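Local coordinates for putative peptide ABC-transport system periplasmic peptide-binding protein (Campylobacter jejuni, PDB 4OEU), which binds nickel as its complex with histidine and probably serves as the periplasmic component of an ABC transporter for its uptake, at the histidine site. Residues are numbered along the deposited sequence; one frame, centred on the assembly and turned at random.

The histidine site. Residues 13, 26, 338, 344, 374, 380, 382-384, 480-481. With HIS (histidine), chain B; NI (nickel (II) ion), chain C.
One nickel ion is shared by free histidine and three protein imidazoles in a near-octahedral shell, a worked example of metal recognition through a chelator. The ligand is tridentate, giving its amino N at 1.9 Å from NI, its ring ND1 and its carboxylate O. His26, His480 and His481 also bind through NE2, His26 NE2 lying 2.0 Å from NI. His480 reaches it with CG anti to the backbone N (chi1 178°), whereas His481 has CG beside the N; with their different backbones, this brings the rings in from different directions, His481 CD2 over the rim of the His480 ring.

Away from the metal, Arg344 meets the carboxylate end-on in its guanidinium plane: NH1 donates to the metal-bound O of the ligand histidine at 2.8 Å. NH2 of Arg344 donates an almost straight hydrogen bond to ligand OXT at 2.7 Å (170° at H), also a salt bridge. The backbone N of Gly383 also donates to ligand OXT, at 2.9 Å, so two donors grip this oxygen. Gly383 O lies 3.1 Å from the ligand amino N, a likely hydrogen bond accepted from the amine.

Further out, the Trp384 indole presents a face to that amino N, which sits above its rim. The Tyr374 ring, CG crowded between backbone N and carbonyl carbon (chi1 39°), turns a face toward ligand CD2, which lies above its hydroxyl-bearing end, 3.6 Å from Tyr374 CE2. Met338 bends at chi3 to set CE over the guanidinium centre, while Asn13 OD1 lies over the His481 ring, contacts that may help fix these groups' rotation.

The pocket lies centrally between the lobes of this solute-binding protein: strand 379-384 and helix 342-357 supply the carboxylate grip, and His26 and 3-10 helix 480-482 the metal ligands.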
loop_
_atom_site.group_PDB
_atom_site.type_symbol
_atom_site.label_atom_id
_atom_site.label_comp_id
_atom_site.label_asym_id
_atom_site.label_seq_id
_atom_site.Cartn_x
_atom_site.Cartn_y
_atom_site.Cartn_z
ATOM N N ASN A 13 5.747 -8.307 -5.408
ATOM C CA ASN A 13 6.290 -8.144 -4.062
ATOM C C ASN A 13 6.153 -9.406 -3.223
ATOM O O ASN A 13 5.117 -10.072 -3.238
ATOM C CB ASN A 13 5.621 -6.973 -3.338
ATOM C CG ASN A 13 6.187 -5.631 -3.748
ATOM O OD1 ASN A 13 5.671 -4.981 -4.659
ATOM N ND2 ASN A 13 7.262 -5.213 -3.086
ATOM N N HIS A 26 1.850 -4.937 0.999
ATOM C CA HIS A 26 2.730 -5.175 -0.139
ATOM C C HIS A 26 2.763 -6.646 -0.523
ATOM O O HIS A 26 3.776 -7.126 -1.015
ATOM C CB HIS A 26 4.153 -4.705 0.165
ATOM C CG HIS A 26 4.391 -3.251 -0.110
ATOM N ND1 HIS A 26 3.934 -2.249 0.719
ATOM C CD2 HIS A 26 5.055 -2.634 -1.118
ATOM C CE1 HIS A 26 4.303 -1.076 0.231
ATOM N NE2 HIS A 26 4.981 -1.283 -0.885
ATOM N N MET A 338 13.533 2.286 -8.842
ATOM C CA MET A 338 13.654 0.842 -8.911
ATOM C C MET A 338 13.742 0.430 -10.376
ATOM O O MET A 338 12.798 0.620 -11.150
ATOM C CB MET A 338 12.476 0.165 -8.200
ATOM C CG MET A 338 12.384 0.542 -6.718
ATOM S SD MET A 338 10.969 -0.162 -5.834
ATOM C CE MET A 338 9.726 -0.105 -7.119
ATOM N N ARG A 344 8.727 3.770 -13.219
ATOM C CA ARG A 344 9.496 4.595 -12.299
ATOM C C ARG A 344 10.784 5.131 -12.918
ATOM O O ARG A 344 11.128 6.297 -12.722
ATOM C CB ARG A 344 9.795 3.835 -11.011
ATOM C CG ARG A 344 8.552 3.249 -10.361
ATOM C CD ARG A 344 8.693 3.205 -8.854
ATOM N NE ARG A 344 7.650 2.396 -8.236
ATOM C CZ ARG A 344 7.366 2.398 -6.936
ATOM N NH1 ARG A 344 6.398 1.618 -6.466
ATOM N NH2 ARG A 344 8.045 3.182 -6.112
ATOM N N TYR A 374 16.135 3.229 0.421
ATOM C CA TYR A 374 15.546 4.430 -0.174
ATOM C C TYR A 374 15.280 5.535 0.854
ATOM O O TYR A 374 14.962 6.662 0.478
ATOM C CB TYR A 374 14.262 4.088 -0.933
ATOM C CG TYR A 374 13.402 3.052 -0.271
ATOM C CD1 TYR A 374 12.480 3.412 0.695
ATOM C CD2 TYR A 374 13.501 1.710 -0.622
ATOM C CE1 TYR A 374 11.681 2.470 1.303
ATOM C CE2 TYR A 374 12.707 0.754 -0.015
ATOM C CZ TYR A 374 11.796 1.147 0.946
ATOM O OH TYR A 374 10.990 0.222 1.568
ATOM N N PHE A 380 13.532 9.890 -4.136
ATOM C CA PHE A 380 13.140 8.528 -4.490
ATOM C C PHE A 380 11.797 8.516 -5.184
ATOM O O PHE A 380 10.846 9.172 -4.745
ATOM C CB PHE A 380 13.106 7.660 -3.222
ATOM C CG PHE A 380 12.602 6.252 -3.427
ATOM C CD1 PHE A 380 13.352 5.316 -4.130
ATOM C CD2 PHE A 380 11.409 5.843 -2.843
ATOM C CE1 PHE A 380 12.896 4.007 -4.287
ATOM C CE2 PHE A 380 10.950 4.537 -2.992
ATOM C CZ PHE A 380 11.694 3.621 -3.717
ATOM N N ILE A 382 8.679 7.212 -5.406
ATOM C CA ILE A 382 7.947 6.436 -4.431
ATOM C C ILE A 382 6.517 6.199 -4.896
ATOM O O ILE A 382 6.070 6.789 -5.894
ATOM C CB ILE A 382 7.937 7.155 -3.066
ATOM C CG1 ILE A 382 7.709 6.168 -1.914
ATOM C CG2 ILE A 382 6.906 8.269 -3.061
ATOM C CD1 ILE A 382 8.150 6.706 -0.573
ATOM N N GLY A 383 5.823 5.305 -4.194
ATOM C CA GLY A 383 4.413 5.054 -4.412
ATOM C C GLY A 383 3.700 4.622 -3.138
ATOM O O GLY A 383 4.293 3.968 -2.270
ATOM N N TRP A 384 2.430 5.006 -3.028
ATOM C CA TRP A 384 1.551 4.600 -1.927
ATOM C C TRP A 384 0.102 4.652 -2.391
ATOM O O TRP A 384 -0.191 5.120 -3.492
ATOM C CB TRP A 384 1.706 5.514 -0.709
ATOM C CG TRP A 384 3.034 5.474 -0.017
ATOM C CD1 TRP A 384 3.975 6.459 -0.005
ATOM C CD2 TRP A 384 3.553 4.413 0.790
ATOM N NE1 TRP A 384 5.053 6.073 0.755
ATOM C CE2 TRP A 384 4.822 4.820 1.250
ATOM C CE3 TRP A 384 3.072 3.157 1.162
ATOM C CZ2 TRP A 384 5.621 4.012 2.061
ATOM C CZ3 TRP A 384 3.863 2.357 1.976
ATOM C CH2 TRP A 384 5.125 2.787 2.414
ATOM N N HIS A 480 -2.066 0.011 -3.433
ATOM C CA HIS A 480 -0.677 0.204 -3.839
ATOM C C HIS A 480 -0.071 -1.079 -4.434
ATOM O O HIS A 480 -0.262 -2.170 -3.890
ATOM C CB HIS A 480 0.113 0.699 -2.616
ATOM C CG HIS A 480 1.573 0.891 -2.858
ATOM N ND1 HIS A 480 2.066 1.586 -3.939
ATOM C CD2 HIS A 480 2.651 0.521 -2.125
ATOM C CE1 HIS A 480 3.386 1.605 -3.886
ATOM N NE2 HIS A 480 3.767 0.976 -2.787
ATOM N N HIS A 481 0.632 -0.933 -5.561
ATOM C CA HIS A 481 1.193 -2.053 -6.347
ATOM C C HIS A 481 0.117 -2.956 -6.950
ATOM O O HIS A 481 0.424 -4.029 -7.472
ATOM C CB HIS A 481 2.136 -2.933 -5.510
ATOM C CG HIS A 481 3.392 -2.251 -5.074
ATOM N ND1 HIS A 481 4.420 -1.938 -5.941
ATOM C CD2 HIS A 481 3.796 -1.845 -3.848
ATOM C CE1 HIS A 481 5.400 -1.361 -5.266
ATOM N NE2 HIS A 481 5.045 -1.291 -3.994
HETATM N N HIS B . 5.740 1.473 -1.020
HETATM C CA HIS B . 6.898 2.277 -1.399
HETATM C C HIS B . 6.988 2.409 -2.912
HETATM O O HIS B . 6.319 1.667 -3.623
HETATM C CB HIS B . 8.185 1.642 -0.871
HETATM C CG HIS B . 8.515 0.328 -1.502
HETATM N ND1 HIS B . 7.541 -0.567 -1.921
HETATM C CD2 HIS B . 9.699 -0.263 -1.792
HETATM C CE1 HIS B . 8.115 -1.636 -2.429
HETATM N NE2 HIS B . 9.429 -1.479 -2.368
HETATM O OXT HIS B . 7.755 3.210 -3.456
HETATM NI NI NI C . 5.560 0.045 -2.315
#